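Local coordinates for hypothetical protein PH1789 (Pyrococcus horikoshii, PDB 1WR2) that is of unknown function but belongs to the ATP-grasp family, built from two antiparallel sheets packed against helices, at residues E4-I9 with K205-E210; M20-A25 with G109-P114; I55-V60 with E85-K90; K161-M166 with D192-V197. All coordinates share one frame; numbering follows the deposited sequence.

Contact 1. Residues E4-I9 with K205-E210; sequences EAVRVI and KDYIKE
The ring of Y207 lies beside helix 3-14 and overlaps two branched side chains one turn apart, V6 and I9. The phenol end belongs to V6, whose CG1 comes within 3.5 Å of Y207 OH. The other methyl of the valine, CG2, approaches Y207 CE2 at 4.1 Å. I9 takes the root of the same side chain: its CG2 sits 3.8 Å from Y207 CD1, and its CD1 reaches Y207 CB at 4.0 Å. Both aliphatic groups meet the ring at a slant. With CG anti to its carbonyl carbon (chi1 -67°), Y207 runs obliquely across the helix from I9 to V6, so its base and its phenol end meet different residues. No hydrogen bond crosses between the segments.

In the fold, this packing sets the N-terminal helix against the turn that leads from helix 187-203 into strand 208-218 of the six-stranded antiparallel sheet of this ATP-grasp protein. The strand opens with a classic beta bulge, K209 and E210 both facing I233 of strand 225-234. I9 also packs on L234 of that neighbouring strand and on L204, whereas Y207 is touched by M1 as well. Away from the ring, charges pair within each segment: R7 NH1 stands 3.3 Å from E4 OE1, an ion pair without a directed N-H, and K209 NZ makes a weak hydrogen bond, within a salt bridge, to E210 OE1.

Contact 2. Residues M20-A25 with G109-P114; sequences MVEYEA and GVLVAP
L111 gives up more surface here than any other residue, and its two methyls are divided between two neighbours at the start of helix 22-30. CD1 is 4.0 Å from Y23 CB, so the tyrosine contributes the base of its side chain to this pair. CD2 lies 3.9 Å from E22 CD and 4.0 Å from E22 OE2, the leucine and glutamate side chains crossing at about a right angle. E22 reaches this position extended, with CG anti to the backbone N (chi1 -172°), and carries its carboxylate past the methyl.

The leucine belongs to strand 109-114 of the four-stranded antiparallel sheet, and the helix follows directly on strand 19-20 at the edge of the six-stranded one; in this ATP-grasp chain the contact therefore sets the helix that follows the edge of one sheet against a strand of the other. V21 occupies the N-cap position of the helix. Its backbone N donates to E24 OE1 over 2.8 Å, nearly straight at 164°, meeting the anti side of the oxygen 25° out of the carboxylate plane.

The buried carboxylate of E22 has its polar partners outside the two segments: OE2 forms salt bridges with K26 and K62, and OE1 one with K71. D229 OD1 also lies close to OE1. M64 of strand 59-64 packs on both E22 and Y23.

Contact 3. Residues I55-V60 with E85-K90; sequences IGYPVV and EELKKK
The backbones stay well apart, V59 and L87 being the nearest pair at 8.5 Å between their CA atoms, as the chain leaves helix 45-55 through G56, at positive phi, and a cis peptide before P58 to enter strand 59-64. L87 of helix 84-101 covers that distance chiefly with one methyl. Its CD1 touches Y57 OH at 3.4 Å and Y57 CE2 at 3.9 Å, against the phenol end of a side chain that runs at about a right angle to the leucine. L87, with CG anti to its backbone N (chi1 -168°), extends CD1 toward that phenol. V59 CG2 adds a looser contact, 4.2 Å from the same L87 CD1. Around them L45, L49 and A52 of helix 45-55 and I81 of strand 77-81 also pack on L87, so the leucine joins two helices to the four-stranded sheet. On the helix surface K89 NZ makes a weak hydrogen bond, within a salt bridge, to E86 OE2. With no hydrogen bond or salt bridge between the segments, attraction across the contact rests on dispersion and the burial of apolar surface, which sets little constraint on direction.

Contact 4. Residues K161-M166 with D192-V197; sequences KDARKM and DMLLKV
Apolar packing makes up the whole of the contact between side chains, and L194 is at its middle. Its CD1 methyl lies 4.1 Å from A163 CB and 4.0 Å from M166 CG, the two residues one turn apart on helix 160-168, and M166 SD is at 4.1 Å from the same methyl. M166 comes to it obliquely: CG stands between the backbone N and the carbonyl carbon (chi1 68°), and the chain bends at its end. L195 supplies a lesser contact, with CD2 4.3 Å from A163 CB. The small side chain of A163 is consistent with the close approach of the backbones, 6.3 Å between A163 CA and L194 CA.

The backbone takes part through one carbonyl oxygen, as L194 CD1 rests 3.8 Å from A163 O in plain van der Waals contact.

No hydrogen bond or salt bridge joins the two segments. K196 NZ forms a salt bridge with D192 OD2, which accepts at 2.8 Å through its syn lone pair; R164 pairs with E160 in its own helix, and a long, weak ion pair links it to D188 of helix 187-203.

The segment axes pass 9.3 Å apart, with 130° between their N-to-C directions. Beside them lies the six-stranded sheet: L194 packs on I124 and I136, V197 on I136 and V126, and M166 on F138 and on R154 of edge strand 152-155.

The four contacts divide between the two sheets of the ATP-grasp chain. Contacts 1 and 4 border the six-stranded sheet, their centres about 20 Å apart, and helix 187-203 of contact 4 is followed, after a short loop, by strand 208-218 of contact 1. Contacts 2 and 3 meet at the four-stranded sheet, where V60 N and A113 O probably form a hydrogen bond between adjacent strands. Contact 2 also touches contact 1, V8 packing on M20 and E24, and so connects the two regions. Along the chain contact 3 is nested within contact 2, contact 4 follows in series, and contact 1 encloses all three, bringing the N-terminal helix against a segment late in the chain. Contacts 3 and 4 lie farthest apart, about 36 Å between centres.

Contact 1. Residues E4-I9 with K205-E210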
loop_
_atom_site.group_PDB
_atom_site.type_symbol
_atom_site.label_atom_id
_atom_site.label_comp_id
_atom_site.label_asym_id
_atom_site.label_seq_id
_atom_site.Cartn_x
_atom_site.Cartn_y
_atom_site.Cartn_z
ATOM N N GLU A 4 7.140 -15.759 -6.601
ATOM C CA GLU A 4 7.433 -14.364 -6.930
ATOM C C GLU A 4 7.583 -13.502 -5.678
ATOM O O GLU A 4 8.453 -12.633 -5.614
ATOM C CB GLU A 4 6.333 -13.796 -7.833
ATOM C CG GLU A 4 6.506 -12.320 -8.206
ATOM C CD GLU A 4 7.892 -11.989 -8.749
ATOM O OE1 GLU A 4 8.448 -12.799 -9.525
ATOM O OE2 GLU A 4 8.421 -10.907 -8.412
ATOM N N ALA A 5 6.739 -13.752 -4.682
ATOM C CA ALA A 5 6.787 -12.994 -3.437
ATOM C C ALA A 5 8.076 -13.291 -2.685
ATOM O O ALA A 5 8.762 -12.379 -2.232
ATOM C CB ALA A 5 5.575 -13.337 -2.561
ATOM N N VAL A 6 8.400 -14.574 -2.557
ATOM C CA VAL A 6 9.610 -14.995 -1.858
ATOM C C VAL A 6 10.845 -14.457 -2.574
ATOM O O VAL A 6 11.875 -14.194 -1.953
ATOM C CB VAL A 6 9.709 -16.544 -1.789
ATOM C CG1 VAL A 6 11.022 -16.957 -1.135
ATOM C CG2 VAL A 6 8.535 -17.108 -1.004
ATOM N N ARG A 7 10.725 -14.288 -3.884
ATOM C CA ARG A 7 11.825 -13.793 -4.702
ATOM C C ARG A 7 12.110 -12.330 -4.371
ATOM O O ARG A 7 13.239 -11.962 -4.043
ATOM C CB ARG A 7 11.468 -13.924 -6.183
ATOM C CG ARG A 7 12.670 -13.990 -7.118
ATOM C CD ARG A 7 12.375 -13.263 -8.416
ATOM N NE ARG A 7 12.477 -11.818 -8.231
ATOM C CZ ARG A 7 11.970 -10.915 -9.064
ATOM N NH1 ARG A 7 11.313 -11.305 -10.146
ATOM N NH2 ARG A 7 12.129 -9.621 -8.816
ATOM N N VAL A 8 11.075 -11.501 -4.456
ATOM C CA VAL A 8 11.217 -10.083 -4.162
ATOM C C VAL A 8 11.687 -9.906 -2.721
ATOM O O VAL A 8 12.552 -9.077 -2.441
ATOM C CB VAL A 8 9.878 -9.337 -4.372
ATOM C CG1 VAL A 8 10.083 -7.840 -4.218
ATOM C CG2 VAL A 8 9.321 -9.655 -5.752
ATOM N N ILE A 9 11.123 -10.694 -1.809
ATOM C CA ILE A 9 11.507 -10.618 -0.403
ATOM C C ILE A 9 12.984 -10.974 -0.213
ATOM O O ILE A 9 13.745 -10.208 0.386
ATOM C CB ILE A 9 10.639 -11.557 0.464
ATOM C CG1 ILE A 9 9.211 -11.008 0.550
ATOM C CG2 ILE A 9 11.237 -11.690 1.849
ATOM C CD1 ILE A 9 8.246 -11.899 1.305
ATOM N N LYS A 205 4.723 -16.052 6.930
ATOM C CA LYS A 205 4.879 -15.715 8.341
ATOM C C LYS A 205 6.314 -15.668 8.868
ATOM O O LYS A 205 6.598 -14.944 9.825
ATOM C CB LYS A 205 4.026 -16.634 9.225
ATOM C CG LYS A 205 4.267 -18.117 9.077
ATOM C CD LYS A 205 3.437 -18.866 10.114
ATOM C CE LYS A 205 3.373 -20.357 9.823
ATOM N NZ LYS A 205 2.601 -20.645 8.574
ATOM N N ASP A 206 7.227 -16.416 8.257
ATOM C CA ASP A 206 8.612 -16.385 8.721
ATOM C C ASP A 206 9.385 -15.226 8.096
ATOM O O ASP A 206 10.486 -14.888 8.538
ATOM C CB ASP A 206 9.320 -17.705 8.403
ATOM C CG ASP A 206 8.860 -18.837 9.297
ATOM O OD1 ASP A 206 8.921 -18.676 10.535
ATOM O OD2 ASP A 206 8.437 -19.885 8.763
ATOM N N TYR A 207 8.795 -14.615 7.074
ATOM C CA TYR A 207 9.421 -13.500 6.377
ATOM C C TYR A 207 8.983 -12.124 6.864
ATOM O O TYR A 207 9.815 -11.264 7.167
ATOM C CB TYR A 207 9.124 -13.580 4.879
ATOM C CG TYR A 207 9.759 -14.750 4.172
ATOM C CD1 TYR A 207 11.142 -14.822 4.002
ATOM C CD2 TYR A 207 8.976 -15.786 3.668
ATOM C CE1 TYR A 207 11.728 -15.897 3.344
ATOM C CE2 TYR A 207 9.553 -16.866 3.010
ATOM C CZ TYR A 207 10.926 -16.916 2.851
ATOM O OH TYR A 207 11.495 -17.986 2.199
ATOM N N ILE A 208 7.670 -11.927 6.925
ATOM C CA ILE A 208 7.079 -10.648 7.311
ATOM C C ILE A 208 6.858 -10.406 8.806
ATOM O O ILE A 208 6.258 -11.222 9.505
ATOM C CB ILE A 208 5.734 -10.461 6.576
ATOM C CG1 ILE A 208 5.962 -10.612 5.073
ATOM C CG2 ILE A 208 5.117 -9.097 6.910
ATOM C CD1 ILE A 208 4.694 -10.822 4.281
ATOM N N LYS A 209 7.359 -9.273 9.286
ATOM C CA LYS A 209 7.191 -8.884 10.683
ATOM C C LYS A 209 5.858 -8.145 10.779
ATOM O O LYS A 209 5.003 -8.479 11.605
ATOM C CB LYS A 209 8.331 -7.961 11.111
ATOM C CG LYS A 209 8.261 -7.470 12.545
ATOM C CD LYS A 209 9.472 -6.584 12.859
ATOM C CE LYS A 209 9.493 -6.124 14.312
ATOM N NZ LYS A 209 8.334 -5.248 14.627
ATOM N N GLU A 210 5.687 -7.138 9.925
ATOM C CA GLU A 210 4.454 -6.361 9.901
ATOM C C GLU A 210 4.226 -5.705 8.547
ATOM O O GLU A 210 5.135 -5.605 7.727
ATOM C CB GLU A 210 4.462 -5.305 11.015
ATOM C CG GLU A 210 5.723 -4.468 11.084
ATOM C CD GLU A 210 5.729 -3.526 12.269
ATOM O OE1 GLU A 210 5.546 -3.995 13.414
ATOM O OE2 GLU A 210 5.921 -2.314 12.056
#

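Contact 2. Residues M20-A25 with G109-P114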
loop_
_atom_site.group_PDB
_atom_site.type_symbol
_atom_site.label_atom_id
_atom_site.label_comp_id
_atom_site.label_asym_id
_atom_site.label_seq_id
_atom_site.Cartn_x
_atom_site.Cartn_y
_atom_site.Cartn_z
ATOM N N MET A 20 10.713 -2.691 3.059
ATOM C CA MET A 20 10.500 -2.715 1.619
ATOM C C MET A 20 9.910 -1.385 1.156
ATOM O O MET A 20 9.059 -0.808 1.837
ATOM C CB MET A 20 9.533 -3.841 1.243
ATOM C CG MET A 20 9.958 -5.214 1.708
ATOM S SD MET A 20 8.863 -6.510 1.080
ATOM C CE MET A 20 9.464 -6.675 -0.597
ATOM N N VAL A 21 10.351 -0.898 -0.002
ATOM C CA VAL A 21 9.817 0.352 -0.538
ATOM C C VAL A 21 8.482 0.037 -1.205
ATOM O O VAL A 21 8.182 -1.116 -1.484
ATOM C CB VAL A 21 10.795 1.014 -1.551
ATOM C CG1 VAL A 21 12.082 1.421 -0.828
ATOM C CG2 VAL A 21 11.102 0.064 -2.681
ATOM N N GLU A 22 7.678 1.060 -1.453
ATOM C CA GLU A 22 6.353 0.867 -2.025
ATOM C C GLU A 22 6.253 -0.084 -3.213
ATOM O O GLU A 22 5.393 -0.959 -3.222
ATOM C CB GLU A 22 5.741 2.217 -2.411
ATOM C CG GLU A 22 4.282 2.138 -2.833
ATOM C CD GLU A 22 3.686 3.507 -3.130
ATOM O OE1 GLU A 22 4.313 4.530 -2.770
ATOM O OE2 GLU A 22 2.587 3.554 -3.714
ATOM N N TYR A 23 7.129 0.057 -4.206
ATOM C CA TYR A 23 7.020 -0.814 -5.368
ATOM C C TYR A 23 7.353 -2.257 -5.049
ATOM O O TYR A 23 6.776 -3.161 -5.645
ATOM C CB TYR A 23 7.869 -0.291 -6.546
ATOM C CG TYR A 23 9.348 -0.593 -6.484
ATOM C CD1 TYR A 23 9.841 -1.859 -6.804
ATOM C CD2 TYR A 23 10.259 0.390 -6.107
ATOM C CE1 TYR A 23 11.216 -2.134 -6.745
ATOM C CE2 TYR A 23 11.626 0.128 -6.043
ATOM C CZ TYR A 23 12.096 -1.134 -6.361
ATOM O OH TYR A 23 13.440 -1.388 -6.276
ATOM N N GLU A 24 8.258 -2.487 -4.095
ATOM C CA GLU A 24 8.632 -3.860 -3.722
ATOM C C GLU A 24 7.499 -4.514 -2.944
ATOM O O GLU A 24 7.202 -5.690 -3.133
ATOM C CB GLU A 24 9.893 -3.872 -2.853
ATOM C CG GLU A 24 11.105 -3.266 -3.521
ATOM C CD GLU A 24 12.260 -3.074 -2.559
ATOM O OE1 GLU A 24 12.004 -2.691 -1.398
ATOM O OE2 GLU A 24 13.418 -3.292 -2.969
ATOM N N ALA A 25 6.887 -3.748 -2.046
ATOM C CA ALA A 25 5.766 -4.246 -1.252
ATOM C C ALA A 25 4.635 -4.646 -2.199
ATOM O O ALA A 25 4.086 -5.747 -2.102
ATOM C CB ALA A 25 5.285 -3.161 -0.289
ATOM N N GLY A 109 14.634 4.983 -7.556
ATOM C CA GLY A 109 13.895 5.419 -8.726
ATOM C C GLY A 109 12.637 6.161 -8.324
ATOM O O GLY A 109 12.456 6.471 -7.152
ATOM N N VAL A 110 11.772 6.452 -9.290
ATOM C CA VAL A 110 10.533 7.164 -9.013
ATOM C C VAL A 110 9.337 6.401 -9.545
ATOM O O VAL A 110 9.298 6.021 -10.716
ATOM C CB VAL A 110 10.526 8.565 -9.650
ATOM C CG1 VAL A 110 9.196 9.246 -9.379
ATOM C CG2 VAL A 110 11.665 9.383 -9.092
ATOM N N LEU A 111 8.362 6.173 -8.680
ATOM C CA LEU A 111 7.173 5.449 -9.078
ATOM C C LEU A 111 6.217 6.401 -9.790
ATOM O O LEU A 111 5.879 7.476 -9.269
ATOM C CB LEU A 111 6.505 4.836 -7.838
ATOM C CG LEU A 111 5.600 3.620 -8.045
ATOM C CD1 LEU A 111 6.323 2.587 -8.896
ATOM C CD2 LEU A 111 5.219 3.020 -6.695
ATOM N N VAL A 112 5.822 6.024 -11.002
ATOM C CA VAL A 112 4.883 6.818 -11.790
ATOM C C VAL A 112 3.584 6.030 -11.727
ATOM O O VAL A 112 3.512 4.914 -12.237
ATOM C CB VAL A 112 5.309 6.935 -13.271
ATOM C CG1 VAL A 112 4.343 7.838 -14.013
ATOM C CG2 VAL A 112 6.720 7.461 -13.374
ATOM N N ALA A 113 2.565 6.605 -11.101
ATOM C CA ALA A 113 1.294 5.920 -10.955
ATOM C C ALA A 113 0.131 6.773 -11.429
ATOM O O ALA A 113 0.282 7.958 -11.711
ATOM C CB ALA A 113 1.087 5.531 -9.500
ATOM N N PRO A 114 -1.062 6.173 -11.508
ATOM C CA PRO A 114 -2.229 6.928 -11.954
ATOM C C PRO A 114 -2.943 7.640 -10.808
ATOM O O PRO A 114 -2.742 7.319 -9.629
ATOM C CB PRO A 114 -3.098 5.848 -12.591
ATOM C CG PRO A 114 -2.857 4.673 -11.658
ATOM C CD PRO A 114 -1.351 4.727 -11.449
#

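Contact 3. Residues I55-V60 with E85-K90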
loop_
_atom_site.group_PDB
_atom_site.type_symbol
_atom_site.label_atom_id
_atom_site.label_comp_id
_atom_site.label_asym_id
_atom_site.label_seq_id
_atom_site.Cartn_x
_atom_site.Cartn_y
_atom_site.Cartn_z
ATOM N N ILE A 55 0.602 5.380 -19.203
ATOM C CA ILE A 55 -0.577 5.214 -18.363
ATOM C C ILE A 55 -1.564 6.373 -18.463
ATOM O O ILE A 55 -2.707 6.253 -18.018
ATOM C CB ILE A 55 -0.191 4.998 -16.881
ATOM C CG1 ILE A 55 0.439 6.260 -16.302
ATOM C CG2 ILE A 55 0.778 3.827 -16.766
ATOM C CD1 ILE A 55 0.749 6.138 -14.826
ATOM N N GLY A 56 -1.121 7.485 -19.049
ATOM C CA GLY A 56 -1.984 8.645 -19.222
ATOM C C GLY A 56 -2.043 9.637 -18.072
ATOM O O GLY A 56 -2.144 9.246 -16.908
ATOM N N TYR A 57 -1.987 10.928 -18.398
ATOM C CA TYR A 57 -2.053 11.983 -17.385
ATOM C C TYR A 57 -3.499 12.173 -16.921
ATOM O O TYR A 57 -4.436 11.849 -17.650
ATOM C CB TYR A 57 -1.531 13.312 -17.948
ATOM C CG TYR A 57 -0.035 13.371 -18.175
ATOM C CD1 TYR A 57 0.539 12.881 -19.348
ATOM C CD2 TYR A 57 0.809 13.928 -17.207
ATOM C CE1 TYR A 57 1.928 12.950 -19.555
ATOM C CE2 TYR A 57 2.185 13.998 -17.398
ATOM C CZ TYR A 57 2.742 13.512 -18.571
ATOM O OH TYR A 57 4.104 13.604 -18.756
ATOM N N PRO A 58 -3.702 12.704 -15.705
ATOM C CA PRO A 58 -2.690 13.138 -14.734
ATOM C C PRO A 58 -2.068 11.966 -13.979
ATOM O O PRO A 58 -2.709 10.933 -13.782
ATOM C CB PRO A 58 -3.482 14.056 -13.813
ATOM C CG PRO A 58 -4.816 13.375 -13.761
ATOM C CD PRO A 58 -5.057 13.027 -15.220
ATOM N N VAL A 59 -0.823 12.132 -13.546
ATOM C CA VAL A 59 -0.134 11.069 -12.822
ATOM C C VAL A 59 0.415 11.542 -11.485
ATOM O O VAL A 59 0.383 12.735 -11.169
ATOM C CB VAL A 59 1.037 10.498 -13.647
ATOM C CG1 VAL A 59 0.532 10.029 -15.010
ATOM C CG2 VAL A 59 2.123 11.555 -13.815
ATOM N N VAL A 60 0.917 10.583 -10.717
ATOM C CA VAL A 60 1.502 10.810 -9.402
ATOM C C VAL A 60 2.967 10.397 -9.461
ATOM O O VAL A 60 3.296 9.401 -10.104
ATOM C CB VAL A 60 0.830 9.913 -8.331
ATOM C CG1 VAL A 60 1.625 9.953 -7.034
ATOM C CG2 VAL A 60 -0.589 10.363 -8.091
ATOM N N GLU A 85 5.599 19.193 -18.790
ATOM C CA GLU A 85 6.372 20.289 -18.206
ATOM C C GLU A 85 6.302 20.223 -16.687
ATOM O O GLU A 85 7.308 20.392 -15.998
ATOM C CB GLU A 85 5.835 21.645 -18.679
ATOM C CG GLU A 85 5.915 21.884 -20.189
ATOM C CD GLU A 85 5.047 20.926 -20.993
ATOM O OE1 GLU A 85 3.845 20.804 -20.675
ATOM O OE2 GLU A 85 5.564 20.301 -21.947
ATOM N N GLU A 86 5.104 19.980 -16.172
ATOM C CA GLU A 86 4.896 19.882 -14.736
ATOM C C GLU A 86 5.583 18.644 -14.149
ATOM O O GLU A 86 6.060 18.671 -13.017
ATOM C CB GLU A 86 3.393 19.860 -14.434
ATOM C CG GLU A 86 3.035 19.364 -13.042
ATOM C CD GLU A 86 1.652 19.805 -12.592
ATOM O OE1 GLU A 86 0.691 19.697 -13.390
ATOM O OE2 GLU A 86 1.532 20.251 -11.426
ATOM N N LEU A 87 5.637 17.563 -14.924
ATOM C CA LEU A 87 6.282 16.335 -14.463
ATOM C C LEU A 87 7.784 16.576 -14.331
ATOM O O LEU A 87 8.413 16.088 -13.397
ATOM C CB LEU A 87 6.008 15.181 -15.448
ATOM C CG LEU A 87 6.353 13.751 -15.001
ATOM C CD1 LEU A 87 5.566 12.736 -15.830
ATOM C CD2 LEU A 87 7.839 13.514 -15.142
ATOM N N LYS A 88 8.351 17.344 -15.261
ATOM C CA LYS A 88 9.782 17.646 -15.238
ATOM C C LYS A 88 10.157 18.473 -14.017
ATOM O O LYS A 88 11.238 18.300 -13.453
ATOM C CB LYS A 88 10.197 18.409 -16.500
ATOM C CG LYS A 88 10.084 17.614 -17.789
ATOM C CD LYS A 88 10.479 18.462 -18.996
ATOM C CE LYS A 88 10.475 17.646 -20.289
ATOM N NZ LYS A 88 10.767 18.492 -21.487
ATOM N N LYS A 89 9.266 19.372 -13.609
ATOM C CA LYS A 89 9.535 20.224 -12.458
ATOM C C LYS A 89 9.282 19.489 -11.138
ATOM O O LYS A 89 10.010 19.683 -10.166
ATOM C CB LYS A 89 8.695 21.508 -12.541
ATOM C CG LYS A 89 7.220 21.370 -12.167
ATOM C CD LYS A 89 6.425 22.588 -12.652
ATOM C CE LYS A 89 5.170 22.840 -11.821
ATOM N NZ LYS A 89 4.292 21.647 -11.707
ATOM N N LYS A 90 8.256 18.642 -11.102
ATOM C CA LYS A 90 7.957 17.884 -9.889
ATOM C C LYS A 90 9.007 16.803 -9.674
ATOM O O LYS A 90 9.262 16.381 -8.547
ATOM C CB LYS A 90 6.562 17.271 -9.975
ATOM C CG LYS A 90 5.462 18.309 -9.877
ATOM C CD LYS A 90 5.614 19.114 -8.597
ATOM C CE LYS A 90 4.673 20.311 -8.570
ATOM N NZ LYS A 90 4.794 21.053 -7.286
#

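Contact 4. Residues K161-M166 with D192-V197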
loop_
_atom_site.group_PDB
_atom_site.type_symbol
_atom_site.label_atom_id
_atom_site.label_comp_id
_atom_site.label_asym_id
_atom_site.label_seq_id
_atom_site.Cartn_x
_atom_site.Cartn_y
_atom_site.Cartn_z
ATOM N N LYS A 161 -15.729 -16.112 7.574
ATOM C CA LYS A 161 -16.612 -15.715 8.669
ATOM C C LYS A 161 -15.920 -14.621 9.477
ATOM O O LYS A 161 -16.533 -13.601 9.810
ATOM C CB LYS A 161 -16.918 -16.909 9.577
ATOM C CG LYS A 161 -17.596 -16.532 10.891
ATOM C CD LYS A 161 -17.784 -17.744 11.796
ATOM C CE LYS A 161 -18.661 -18.796 11.130
ATOM N NZ LYS A 161 -20.024 -18.269 10.830
ATOM N N ASP A 162 -14.645 -14.843 9.794
ATOM C CA ASP A 162 -13.859 -13.864 10.543
ATOM C C ASP A 162 -13.861 -12.527 9.805
ATOM O O ASP A 162 -14.110 -11.469 10.399
ATOM C CB ASP A 162 -12.406 -14.323 10.696
ATOM C CG ASP A 162 -12.252 -15.510 11.623
ATOM O OD1 ASP A 162 -13.057 -15.650 12.569
ATOM O OD2 ASP A 162 -11.301 -16.294 11.414
ATOM N N ALA A 163 -13.583 -12.593 8.504
ATOM C CA ALA A 163 -13.522 -11.409 7.648
ATOM C C ALA A 163 -14.804 -10.590 7.619
ATOM O O ALA A 163 -14.773 -9.376 7.809
ATOM C CB ALA A 163 -13.142 -11.818 6.231
ATOM N N ARG A 164 -15.936 -11.240 7.370
ATOM C CA ARG A 164 -17.203 -10.512 7.318
ATOM C C ARG A 164 -17.556 -9.983 8.698
ATOM O O ARG A 164 -18.099 -8.887 8.841
ATOM C CB ARG A 164 -18.325 -11.421 6.797
ATOM C CG ARG A 164 -18.112 -11.835 5.359
ATOM C CD ARG A 164 -19.207 -12.734 4.823
ATOM N NE ARG A 164 -18.911 -13.077 3.437
ATOM C CZ ARG A 164 -18.941 -12.210 2.429
ATOM N NH1 ARG A 164 -19.272 -10.941 2.646
ATOM N NH2 ARG A 164 -18.600 -12.604 1.209
ATOM N N LYS A 165 -17.218 -10.766 9.713
ATOM C CA LYS A 165 -17.492 -10.403 11.088
ATOM C C LYS A 165 -16.658 -9.194 11.541
ATOM O O LYS A 165 -17.207 -8.227 12.068
ATOM C CB LYS A 165 -17.223 -11.617 11.980
ATOM C CG LYS A 165 -17.751 -11.521 13.402
ATOM C CD LYS A 165 -17.574 -12.865 14.110
ATOM C CE LYS A 165 -17.922 -12.797 15.591
ATOM N NZ LYS A 165 -17.655 -14.099 16.264
ATOM N N MET A 166 -15.342 -9.230 11.330
ATOM C CA MET A 166 -14.509 -8.108 11.765
ATOM C C MET A 166 -14.852 -6.815 11.022
ATOM O O MET A 166 -14.565 -5.719 11.501
ATOM C CB MET A 166 -13.017 -8.439 11.616
ATOM C CG MET A 166 -12.509 -8.566 10.203
ATOM S SD MET A 166 -10.835 -9.250 10.175
ATOM C CE MET A 166 -9.904 -7.920 10.958
ATOM N N ASP A 192 -12.600 -10.033 0.350
ATOM C CA ASP A 192 -11.619 -10.692 -0.500
ATOM C C ASP A 192 -10.198 -10.211 -0.170
ATOM O O ASP A 192 -9.262 -11.015 -0.131
ATOM C CB ASP A 192 -11.940 -10.440 -1.976
ATOM C CG ASP A 192 -11.064 -11.261 -2.913
ATOM O OD1 ASP A 192 -11.072 -12.509 -2.803
ATOM O OD2 ASP A 192 -10.369 -10.659 -3.757
ATOM N N MET A 193 -10.035 -8.913 0.080
ATOM C CA MET A 193 -8.712 -8.389 0.416
ATOM C C MET A 193 -8.206 -8.954 1.731
ATOM O O MET A 193 -7.050 -9.346 1.843
ATOM C CB MET A 193 -8.724 -6.873 0.506
ATOM C CG MET A 193 -8.560 -6.183 -0.827
ATOM S SD MET A 193 -8.286 -4.418 -0.599
ATOM C CE MET A 193 -9.979 -3.875 -0.332
ATOM N N LEU A 194 -9.077 -8.998 2.732
ATOM C CA LEU A 194 -8.692 -9.531 4.031
ATOM C C LEU A 194 -8.235 -10.990 3.922
ATOM O O LEU A 194 -7.250 -11.390 4.549
ATOM C CB LEU A 194 -9.867 -9.411 5.014
ATOM C CG LEU A 194 -10.166 -8.024 5.603
ATOM C CD1 LEU A 194 -11.532 -8.055 6.307
ATOM C CD2 LEU A 194 -9.042 -7.621 6.582
ATOM N N LEU A 195 -8.948 -11.787 3.130
ATOM C CA LEU A 195 -8.588 -13.199 2.976
ATOM C C LEU A 195 -7.272 -13.354 2.220
ATOM O O LEU A 195 -6.461 -14.215 2.546
ATOM C CB LEU A 195 -9.705 -13.972 2.259
ATOM C CG LEU A 195 -11.039 -14.122 3.005
ATOM C CD1 LEU A 195 -12.012 -14.890 2.125
ATOM C CD2 LEU A 195 -10.838 -14.854 4.335
ATOM N N LYS A 196 -7.060 -12.521 1.207
ATOM C CA LYS A 196 -5.822 -12.584 0.448
ATOM C C LYS A 196 -4.646 -12.144 1.317
ATOM O O LYS A 196 -3.574 -12.742 1.269
ATOM C CB LYS A 196 -5.934 -11.730 -0.824
ATOM C CG LYS A 196 -6.737 -12.430 -1.932
ATOM C CD LYS A 196 -6.936 -11.562 -3.168
ATOM C CE LYS A 196 -7.549 -12.392 -4.301
ATOM N NZ LYS A 196 -8.258 -11.551 -5.301
ATOM N N VAL A 197 -4.830 -11.107 2.126
ATOM C CA VAL A 197 -3.732 -10.691 2.998
ATOM C C VAL A 197 -3.443 -11.784 4.014
ATOM O O VAL A 197 -2.285 -12.063 4.336
ATOM C CB VAL A 197 -4.066 -9.383 3.759
ATOM C CG1 VAL A 197 -3.007 -9.117 4.836
ATOM C CG2 VAL A 197 -4.123 -8.226 2.777
#